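Local coordinates for protein beta subunit of photoactivated adenylyl cyclase (Beggiatoa sp. PS, PDB 5M2A) that probably makes cyclic AMP from ATP under blue-light control, pairing a flavin-binding BLUF photoreceptor domain with an adenylyl cyclase catalytic domain, at residues A[158-163]-A[285-290]; A[181-186]-A[243-248]. One frame throughout, in Å; residues are numbered along the deposited sequence. Where two conformers were deposited one is given.

Contact 1: A[158-163]-A[285-290]. With MG (magnesium ion), chain G.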
# COMPACT_ATOMS: atom_id res chain seq x y z
N PHE A 158 5.64 9.15 -13.21
CA PHE A 158 5.12 10.01 -12.15
C PHE A 158 4.21 11.03 -12.79
O PHE A 158 4.59 11.66 -13.78
CB PHE A 158 6.24 10.75 -11.39
CG PHE A 158 6.88 9.96 -10.30
CD1 PHE A 158 6.26 9.80 -9.08
CD2 PHE A 158 8.13 9.40 -10.48
CE1 PHE A 158 6.86 9.08 -8.06
CE2 PHE A 158 8.74 8.68 -9.46
CZ PHE A 158 8.10 8.52 -8.25
N SER A 159 3.01 11.19 -12.24
CA SER A 159 2.13 12.26 -12.69
C SER A 159 1.52 12.93 -11.47
O SER A 159 1.23 12.26 -10.48
CB SER A 159 1.03 11.75 -13.62
OG SER A 159 0.15 10.86 -12.96
N ASP A 160 1.33 14.25 -11.53
CA ASP A 160 0.69 14.92 -10.41
C ASP A 160 -0.07 16.14 -10.91
O ASP A 160 -0.07 16.45 -12.11
CB ASP A 160 1.71 15.29 -9.32
CG ASP A 160 2.56 16.49 -9.66
OD1 ASP A 160 2.55 16.94 -10.82
OD2 ASP A 160 3.24 16.99 -8.74
N ILE A 161 -0.71 16.83 -9.98
CA ILE A 161 -1.72 17.83 -10.31
C ILE A 161 -1.08 19.21 -10.36
O ILE A 161 -0.40 19.62 -9.42
CB ILE A 161 -2.85 17.79 -9.27
CG1 ILE A 161 -3.55 16.43 -9.32
CG2 ILE A 161 -3.81 18.94 -9.50
CD1 ILE A 161 -4.67 16.27 -8.29
N LEU A 162 -1.34 19.93 -11.45
CA LEU A 162 -0.81 21.28 -11.60
C LEU A 162 -1.43 22.23 -10.58
O LEU A 162 -2.64 22.20 -10.35
CB LEU A 162 -1.10 21.81 -13.02
CG LEU A 162 -0.56 23.21 -13.32
CD1 LEU A 162 0.96 23.17 -13.38
CD2 LEU A 162 -1.15 23.75 -14.61
N ALA A 163 -0.59 23.07 -9.98
CA ALA A 163 -1.02 24.07 -9.00
C ALA A 163 -1.78 23.43 -7.83
O ALA A 163 -2.72 24.02 -7.29
CB ALA A 163 -1.88 25.16 -9.65
N LEU A 285 9.57 19.29 -13.75
CA LEU A 285 10.11 20.19 -14.76
C LEU A 285 9.07 20.60 -15.80
O LEU A 285 9.22 21.67 -16.40
CB LEU A 285 11.30 19.52 -15.46
CG LEU A 285 12.01 20.26 -16.60
CD1 LEU A 285 12.74 21.48 -16.08
CD2 LEU A 285 12.96 19.30 -17.28
N THR A 286 8.03 19.79 -16.03
CA THR A 286 7.00 20.17 -16.99
C THR A 286 6.36 21.52 -16.66
O THR A 286 5.83 22.17 -17.56
CB THR A 286 5.89 19.12 -17.08
OG1 THR A 286 5.22 18.99 -15.81
CG2 THR A 286 6.46 17.77 -17.52
N ARG A 287 6.41 21.94 -15.39
CA ARG A 287 5.90 23.27 -15.02
C ARG A 287 6.61 24.39 -15.77
O ARG A 287 6.03 25.46 -15.98
CB ARG A 287 6.06 23.50 -13.52
CG ARG A 287 4.89 23.03 -12.69
CD ARG A 287 4.74 21.53 -12.73
NE ARG A 287 3.66 21.10 -11.86
CZ ARG A 287 3.28 19.84 -11.71
NH1 ARG A 287 3.91 18.88 -12.38
NH2 ARG A 287 2.28 19.54 -10.89
N GLN A 288 7.87 24.17 -16.16
CA GLN A 288 8.67 25.16 -16.84
C GLN A 288 8.74 24.93 -18.34
O GLN A 288 9.45 25.66 -19.04
CB GLN A 288 10.10 25.18 -16.27
CG GLN A 288 10.17 25.00 -14.77
CD GLN A 288 11.60 24.78 -14.29
OE1 GLN A 288 12.56 25.24 -14.92
NE2 GLN A 288 11.74 24.06 -13.18
N LEU A 289 8.03 23.93 -18.85
CA LEU A 289 8.10 23.53 -20.24
C LEU A 289 6.78 23.76 -20.95
O LEU A 289 5.71 23.71 -20.33
CB LEU A 289 8.47 22.04 -20.36
CG LEU A 289 9.78 21.62 -19.72
CD1 LEU A 289 9.92 20.11 -19.77
CD2 LEU A 289 10.94 22.29 -20.42
N PRO A 290 6.81 24.00 -22.26
CA PRO A 290 5.55 24.13 -23.01
C PRO A 290 4.96 22.78 -23.38
O PRO A 290 4.19 22.67 -24.34
CB PRO A 290 5.98 24.93 -24.25
CG PRO A 290 7.42 24.60 -24.43
CD PRO A 290 7.99 24.39 -23.05
MG MG G . 1.24 18.88 -7.63
O HOH W 1 2.39 22.75 -9.70
O HOH W 2 2.03 20.84 -7.93
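Asp-160 meets Arg-287 in a salt bridge beside the magnesium site of the cyclase catalytic domain, at strand 150-161, facing the loop that follows helix 274-285. Its CG sits between the backbone N and the carbonyl carbon (chi1 77°), which carries the carboxylate to both the metal and the guanidinium. OD1 receives both terminal nitrogens of Arg-287. Arg-287 NH2, at 2.6 Å from Asp-160 OD1, comes from above the carboxylate plane, whereas Asp-160 OD1 accepts Arg-287 NH1 at 2.8 Å on its syn lone pair. Both nitrogens grip this one atom end-on; the carboxylate and guanidinium planes are 68° apart. Neither bond is straight, the N-H...O angle being 133° at NH1. Glu-283 is a second salt-bridge partner of NH1, and the shared arginine probably offsets the like charges of the two acids. OD2 of Asp-160 lies 3.0 Å from the magnesium ion, in a site that also includes Asp-204. Ile-161, whose CB points away from the arginine segment, gives the metal its carbonyl O at 2.5 Å. Leu-162, next in line, lays CD1 alongside the arginine chain, 3.7 Å from Arg-287 NE, the two side chains running in opposite directions. At Ala-163, the N-cap of the following helix, water 1 joins the segments, accepting from Ala-163 N and from Arg-287 NE at 3.0 Å each.

Contact 2: A[181-186]-A[243-248]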
# COMPACT_ATOMS: atom_id res chain seq x y z
N ASN A 181 -9.54 12.03 -5.87
CA ASN A 181 -10.05 10.69 -6.19
C ASN A 181 -10.34 10.55 -7.69
O ASN A 181 -10.10 9.48 -8.27
CB ASN A 181 -11.31 10.38 -5.39
CG ASN A 181 -11.02 10.01 -3.95
OD1 ASN A 181 -9.92 9.57 -3.63
ND2 ASN A 181 -12.01 10.17 -3.08
N ARG A 182 -10.88 11.59 -8.31
CA ARG A 182 -11.20 11.51 -9.73
C ARG A 182 -9.92 11.40 -10.55
O ARG A 182 -9.83 10.59 -11.48
CB ARG A 182 -12.01 12.73 -10.17
CG ARG A 182 -12.50 12.66 -11.61
CD ARG A 182 -13.41 11.45 -11.84
NE ARG A 182 -14.01 11.47 -13.18
CZ ARG A 182 -15.11 12.14 -13.48
NH1 ARG A 182 -15.72 12.87 -12.55
NH2 ARG A 182 -15.60 12.11 -14.72
N TYR A 183 -8.93 12.22 -10.20
CA TYR A 183 -7.62 12.17 -10.83
C TYR A 183 -6.98 10.79 -10.68
O TYR A 183 -6.52 10.19 -11.65
CB TYR A 183 -6.74 13.26 -10.22
CG TYR A 183 -5.35 13.25 -10.76
CD1 TYR A 183 -5.10 13.64 -12.07
CD2 TYR A 183 -4.28 12.87 -9.96
CE1 TYR A 183 -3.82 13.63 -12.58
CE2 TYR A 183 -2.99 12.87 -10.46
CZ TYR A 183 -2.77 13.24 -11.77
OH TYR A 183 -1.50 13.24 -12.26
N PHE A 184 -6.96 10.27 -9.45
CA PHE A 184 -6.43 8.92 -9.24
C PHE A 184 -7.20 7.87 -10.03
O PHE A 184 -6.60 6.95 -10.59
CB PHE A 184 -6.46 8.58 -7.75
CG PHE A 184 -5.42 9.29 -6.93
CD1 PHE A 184 -4.38 10.00 -7.54
CD2 PHE A 184 -5.48 9.23 -5.54
CE1 PHE A 184 -3.42 10.65 -6.75
CE2 PHE A 184 -4.53 9.87 -4.76
CZ PHE A 184 -3.49 10.59 -5.37
N SER A 185 -8.54 7.95 -10.03
CA SER A 185 -9.34 6.98 -10.76
C SER A 185 -8.97 6.96 -12.24
O SER A 185 -8.83 5.90 -12.85
CB SER A 185 -10.83 7.28 -10.59
OG SER A 185 -11.64 6.31 -11.23
N ILE A 186 -8.82 8.14 -12.83
CA ILE A 186 -8.49 8.24 -14.25
C ILE A 186 -7.11 7.68 -14.51
O ILE A 186 -6.91 6.87 -15.42
CB ILE A 186 -8.59 9.71 -14.71
CG1 ILE A 186 -10.05 10.15 -14.76
CG2 ILE A 186 -7.91 9.90 -16.09
CD1 ILE A 186 -10.22 11.67 -14.86
N HIS A 243 -13.01 21.55 -13.25
CA HIS A 243 -12.76 22.46 -14.37
C HIS A 243 -11.33 22.98 -14.36
O HIS A 243 -10.90 23.57 -15.36
CB HIS A 243 -13.75 23.63 -14.31
CG HIS A 243 -13.59 24.61 -15.43
ND1 HIS A 243 -13.66 24.24 -16.76
CD2 HIS A 243 -13.36 25.94 -15.42
CE1 HIS A 243 -13.48 25.31 -17.52
NE2 HIS A 243 -13.29 26.35 -16.73
N LEU A 244 -10.60 22.77 -13.26
CA LEU A 244 -9.27 23.36 -13.06
C LEU A 244 -8.18 22.31 -13.00
O LEU A 244 -7.09 22.61 -12.51
CB LEU A 244 -9.23 24.18 -11.77
CG LEU A 244 -9.70 25.62 -11.63
CD1 LEU A 244 -10.53 26.12 -12.80
CD2 LEU A 244 -10.44 25.75 -10.32
N LEU A 245 -8.45 21.08 -13.46
CA LEU A 245 -7.56 19.94 -13.24
C LEU A 245 -6.67 19.71 -14.47
O LEU A 245 -7.16 19.35 -15.55
CB LEU A 245 -8.38 18.69 -12.89
CG LEU A 245 -7.66 17.34 -12.73
CD1 LEU A 245 -6.59 17.39 -11.65
CD2 LEU A 245 -8.67 16.22 -12.44
N TYR A 246 -5.37 19.90 -14.27
CA TYR A 246 -4.31 19.66 -15.24
C TYR A 246 -3.25 18.76 -14.62
O TYR A 246 -3.09 18.70 -13.40
CB TYR A 246 -3.63 20.96 -15.69
CG TYR A 246 -4.55 21.99 -16.26
CD1 TYR A 246 -5.42 22.71 -15.45
CD2 TYR A 246 -4.52 22.29 -17.63
CE1 TYR A 246 -6.25 23.68 -15.97
CE2 TYR A 246 -5.35 23.25 -18.16
CZ TYR A 246 -6.21 23.94 -17.33
OH TYR A 246 -7.03 24.90 -17.87
N THR A 247 -2.48 18.09 -15.47
CA THR A 247 -1.44 17.22 -14.96
C THR A 247 -0.12 17.51 -15.66
O THR A 247 -0.09 18.10 -16.75
CB THR A 247 -1.84 15.73 -15.12
OG1 THR A 247 -0.93 14.90 -14.38
CG2 THR A 247 -1.83 15.32 -16.57
N GLY A 248 0.96 17.15 -15.00
CA GLY A 248 2.28 17.06 -15.63
C GLY A 248 2.79 15.68 -15.40
O GLY A 248 2.51 15.05 -14.37
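Tyr-183 reaches from helix 173-193 to Leu-245 and to Thr-247 of strand 247-258, a helix-on-sheet packing within the cyclase catalytic domain. Its CA is 8.1 Å from that of Leu-245, a gap that the side chains bridge, burying 186 Å² in all. At the root, Tyr-183 CB touches Leu-245 CD2 at 4.2 Å. With CG anti to the backbone N (chi1 177°), the ring is directed out from the helix to the strand, crossing the leucine side chain at about a right angle. At the near side of the ring, Tyr-183 CD1 packs on Leu-245 CD1 at 4.1 Å, an oblique apolar contact. Leu-245 itself is extended from the backbone in the same sense (chi1 175°), and both of its methyls touch the tyrosine, CD1 at its ring and CD2 at its CB. Further out, Tyr-183 CE1 lies 3.6 Å from Thr-247 OG1, which sits at the ring edge near its plane. The tip completes the contact: OH donates to that same Thr-247 OG1. Both hydroxyls have further partners on strand 150-161, for Tyr-183 OH is also hydrogen-bonded to Ser-159 OG, and Thr-247 OG1 to the carbonyl O of Asp-160. Buried polar atoms are thereby satisfied in a chain that runs from helix to strand to strand. A phenylalanine in place of Tyr-183 could keep the leucine packing but would probably leave Thr-247 OG1 and Ser-159 OG each without one hydrogen-bond mate in a buried setting. Beyond these three residues, Ile-186 packs on Leu-229 of helix 215-235, which also covers Thr-247. The hydroxyl bond that ends the reach of the tyrosine measures 2.8 Å from Tyr-183 OH to Thr-247 OG1.

Both contacts lie in the adenylyl cyclase catalytic domain, their centres about 13 Å apart. Along the chain the segments come in the order 158-163, 181-186, 243-248 and 285-290, so contact 2 forms entirely between the two halves of contact 1. They share one sheet, in which strands 150-161 and 247-258 are antiparallel neighbours: Leu-162 N lies 2.9 Å from Tyr-246 O, a probable hydrogen bond. Contact 1 ties the magnesium-bearing strand to the loop after helix 274-285, whereas contact 2 packs helix 173-193 against the adjoining strand. Magnesium-site residues are thus linked to helix 173-193, whose Asn-181 OD1 is hydrogen-bonded to Gly-262 N of the second subunit.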